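PDB 4UZG: surface protein SPB1 from Streptococcus agalactiae, which forms the backbone of the group B streptococcus 2b pilus, probably as subunits joined covalently by a sortase into a fibre on the bacterial surface. Local coordinates for residues Ala187-Lys192 with Leu238-Ala243. Residues are numbered along the deposited sequence; the frame is centred on the assembly and turned at random.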
ATOM      1  N   ALA A 187      -7.484  29.342  -7.392  1.00  6.32           N
ATOM      2  CA  ALA A 187      -6.883  28.739  -8.585  1.00  6.33           C
ATOM      3  C   ALA A 187      -7.378  27.305  -8.705  1.00  6.16           C
ATOM      4  O   ALA A 187      -7.561  26.633  -7.694  1.00  7.73           O
ATOM      5  CB  ALA A 187      -5.379  28.730  -8.464  1.00  7.51           C
ATOM      6  N   ILE A 188      -7.583  26.848  -9.938  1.00  5.70           N
ATOM      7  CA  ILE A 188      -8.029  25.493 -10.189  1.00  6.14           C
ATOM      8  C   ILE A 188      -6.911  24.733 -10.891  1.00  5.82           C
ATOM      9  O   ILE A 188      -6.391  25.198 -11.914  1.00  6.81           O
ATOM     10  CB  ILE A 188      -9.321  25.424 -11.035  1.00  6.58           C
ATOM     11  CG1 ILE A 188     -10.423  26.257 -10.364  1.00  7.66           C
ATOM     12  CG2 ILE A 188      -9.758  23.969 -11.251  1.00  8.04           C
ATOM     13  CD1 ILE A 188     -11.691  26.352 -11.171  1.00  9.14           C
ATOM     14  N   PHE A 189      -6.569  23.562 -10.354  1.00  6.00           N
ATOM     15  CA  PHE A 189      -5.573  22.663 -10.935  1.00  5.80           C
ATOM     16  C   PHE A 189      -6.160  21.295 -11.180  1.00  5.54           C
ATOM     17  O   PHE A 189      -7.066  20.836 -10.467  1.00  6.45           O
ATOM     18  CB  PHE A 189      -4.390  22.489  -9.975  1.00  7.02           C
ATOM     19  CG  PHE A 189      -3.465  23.675  -9.908  1.00  6.83           C
ATOM     20  CD1 PHE A 189      -3.760  24.762  -9.091  1.00  8.96           C
ATOM     21  CD2 PHE A 189      -2.327  23.742 -10.687  1.00  7.15           C
ATOM     22  CE1 PHE A 189      -2.923  25.841  -9.033  1.00 10.02           C
ATOM     23  CE2 PHE A 189      -1.499  24.837 -10.635  1.00  9.15           C
ATOM     24  CZ  PHE A 189      -1.800  25.899  -9.824  1.00 10.04           C
ATOM     25  N   VAL A 190      -5.579  20.618 -12.162  1.00  5.69           N
ATOM     26  CA  VAL A 190      -5.674  19.179 -12.306  1.00  5.59           C
ATOM     27  C   VAL A 190      -4.258  18.604 -12.225  1.00  5.65           C
ATOM     28  O   VAL A 190      -3.273  19.320 -12.433  1.00  6.32           O
ATOM     29  CB  VAL A 190      -6.398  18.765 -13.610  1.00  6.68           C
ATOM     30  CG1 VAL A 190      -7.832  19.257 -13.591  1.00  7.31           C
ATOM     31  CG2 VAL A 190      -5.674  19.239 -14.861  1.00  6.69           C
ATOM     32  N   LEU A 191      -4.176  17.319 -11.905  1.00  5.81           N
ATOM     33  CA  LEU A 191      -2.893  16.627 -11.775  1.00  5.52           C
ATOM     34  C   LEU A 191      -2.721  15.656 -12.933  1.00  5.23           C
ATOM     35  O   LEU A 191      -3.583  14.816 -13.182  1.00  5.77           O
ATOM     36  CB  LEU A 191      -2.808  15.872 -10.453  1.00  6.22           C
ATOM     37  CG  LEU A 191      -1.412  15.322 -10.118  1.00  6.99           C
ATOM     38  CD1 LEU A 191      -0.457  16.440  -9.805  1.00  7.86           C
ATOM     39  CD2 LEU A 191      -1.488  14.339  -8.946  1.00  7.83           C
ATOM     40  N   LYS A 192      -1.602  15.776 -13.628  1.00  5.52           N
ATOM     41  CA  LYS A 192      -1.223  14.859 -14.691  1.00  5.28           C
ATOM     42  C   LYS A 192      -0.110  13.931 -14.207  1.00  5.34           C
ATOM     43  O   LYS A 192       0.749  14.338 -13.402  1.00  6.30           O
ATOM     44  CB  LYS A 192      -0.750  15.698 -15.886  1.00  7.45           C
ATOM     45  CG  LYS A 192      -0.688  15.033 -17.233  1.00  9.07           C
ATOM     46  CD  LYS A 192      -0.226  15.983 -18.314  1.00 11.60           C
ATOM     47  CE  LYS A 192      -0.236  15.318 -19.660  1.00 13.55           C
ATOM     48  NZ  LYS A 192       0.153  16.279 -20.695  1.00 15.78           N
ATOM     49  N   LEU A 238       1.625  19.578 -12.371  1.00  5.92           N
ATOM     50  CA  LEU A 238       0.535  20.435 -11.924  1.00  6.24           C
ATOM     51  C   LEU A 238       0.089  21.295 -13.090  1.00  6.42           C
ATOM     52  O   LEU A 238       0.881  22.086 -13.600  1.00  8.36           O
ATOM     53  CB  LEU A 238       1.005  21.335 -10.791  1.00  6.86           C
ATOM     54  CG  LEU A 238       1.674  20.627  -9.596  1.00  9.75           C
ATOM     55  CD1 LEU A 238       2.169  21.630  -8.570  1.00 10.46           C
ATOM     56  CD2 LEU A 238       0.793  19.618  -8.959  1.00 12.62           C
ATOM     57  N   VAL A 239      -1.159  21.152 -13.500  1.00  6.14           N
ATOM     58  CA  VAL A 239      -1.698  21.857 -14.653  1.00  6.98           C
ATOM     59  C   VAL A 239      -2.759  22.853 -14.167  1.00  6.58           C
ATOM     60  O   VAL A 239      -3.800  22.458 -13.644  1.00  6.76           O
ATOM     61  CB  VAL A 239      -2.311  20.876 -15.653  1.00  8.27           C
ATOM     62  CG1 VAL A 239      -2.935  21.595 -16.831  1.00 10.04           C
ATOM     63  CG2 VAL A 239      -1.273  19.862 -16.137  1.00 10.06           C
ATOM     64  N   GLU A 240      -2.500  24.141 -14.349  1.00  7.02           N
ATOM     65  CA  GLU A 240      -3.459  25.152 -13.968  1.00  7.10           C
ATOM     66  C   GLU A 240      -4.538  25.248 -15.030  1.00  7.63           C
ATOM     67  O   GLU A 240      -4.257  25.468 -16.211  1.00  9.89           O
ATOM     68  CB  GLU A 240      -2.780  26.494 -13.785  1.00  7.99           C
ATOM     69  CG  GLU A 240      -3.680  27.504 -13.143  1.00  8.54           C
ATOM     70  CD  GLU A 240      -2.977  28.822 -12.874  1.00  9.68           C
ATOM     71  OE1 GLU A 240      -2.655  29.556 -13.825  1.00 11.14           O
ATOM     72  OE2 GLU A 240      -2.781  29.135 -11.677  1.00 10.41           O
ATOM     73  N   LYS A 241      -5.781  25.084 -14.590  1.00  7.74           N
ATOM     74  CA  LYS A 241      -6.949  25.217 -15.436  1.00  8.78           C
ATOM     75  C   LYS A 241      -7.597  26.594 -15.327  1.00  8.73           C
ATOM     76  O   LYS A 241      -8.215  27.049 -16.290  1.00 10.67           O
ATOM     77  CB  LYS A 241      -7.970  24.146 -15.101  1.00 10.82           C
ATOM     78  CG  LYS A 241      -7.493  22.737 -15.377  1.00 16.40           C
ATOM     79  CD  LYS A 241      -6.998  22.535 -16.814  1.00 19.80           C
ATOM     80  CE  LYS A 241      -8.079  22.706 -17.869  1.00 22.62           C
ATOM     81  NZ  LYS A 241      -9.140  21.659 -17.842  1.00 24.88           N
ATOM     82  N   LYS A 242      -7.473  27.251 -14.180  1.00  8.21           N
ATOM     83  CA  LYS A 242      -8.024  28.595 -13.971  1.00  8.73           C
ATOM     84  C   LYS A 242      -7.081  29.311 -13.018  1.00  8.11           C
ATOM     85  O   LYS A 242      -6.772  28.792 -11.947  1.00  8.20           O
ATOM     86  CB  LYS A 242      -9.441  28.552 -13.394  1.00 11.33           C
ATOM     87  CG  LYS A 242     -10.088  29.929 -13.282  1.00 16.47           C
ATOM     88  CD  LYS A 242     -11.579  29.841 -12.856  1.00 21.74           C
ATOM     89  CE  LYS A 242     -11.798  29.734 -11.312  1.00 26.71           C
ATOM     90  NZ  LYS A 242     -13.242  30.035 -10.788  1.00 28.37           N
ATOM     91  N   ALA A 243      -6.601  30.488 -13.408  1.00  9.87           N
ATOM     92  CA  ALA A 243      -5.762  31.276 -12.529  1.00 10.65           C
ATOM     93  C   ALA A 243      -6.617  31.957 -11.452  1.00  9.91           C
ATOM     94  O   ALA A 243      -7.818  32.153 -11.641  1.00 10.47           O
ATOM     95  CB  ALA A 243      -5.000  32.315 -13.334  1.00 14.01           C
TER
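Ile188 to Leu191 pair antiparallel with Leu238 to Lys242, joining the two central strands of the four-stranded sheet in the prealbumin-like domain. A classic beta bulge interrupts the pairing, with Lys241 and Lys242 both set against Ile188. Ile188 O accepts both of their amides from the same face of its carbonyl plane, Lys241 N at 2.7 Å and Lys242 N at 3.2 Å. The chain turns a corner at Lys241, whose NZ makes a salt bridge to Glu212. Ile188 N returns a bond to Lys242 O. Beyond the bulge, Val190 and Val239 form a hydrogen-bonded pair, each N to the other's O at 3.0 Å.

Phe189, Leu191, Leu238 and Glu240 share one face, partly covered by strands 169-177 and 273-279. Glu240 CG lies 4.1 Å above the Phe189 ring, nearer its border than its centre, and Glu240 OE1 accepts a hydrogen bond from Leu250 N. A methyl of each leucine meets where the side chains cross, Leu191 CD1 to Leu238 CD2 at 3.5 Å. On the other face, Val190 CG2 packs on Val239 CB at 3.8 Å. Lys242, extended to CD and then bent (chi3 84°), crosses Ile188 and brings CE tightly onto Ile188 CD1 at 3.4 Å. The bulge sets two residues against one, yet the additional amide keeps an acceptor.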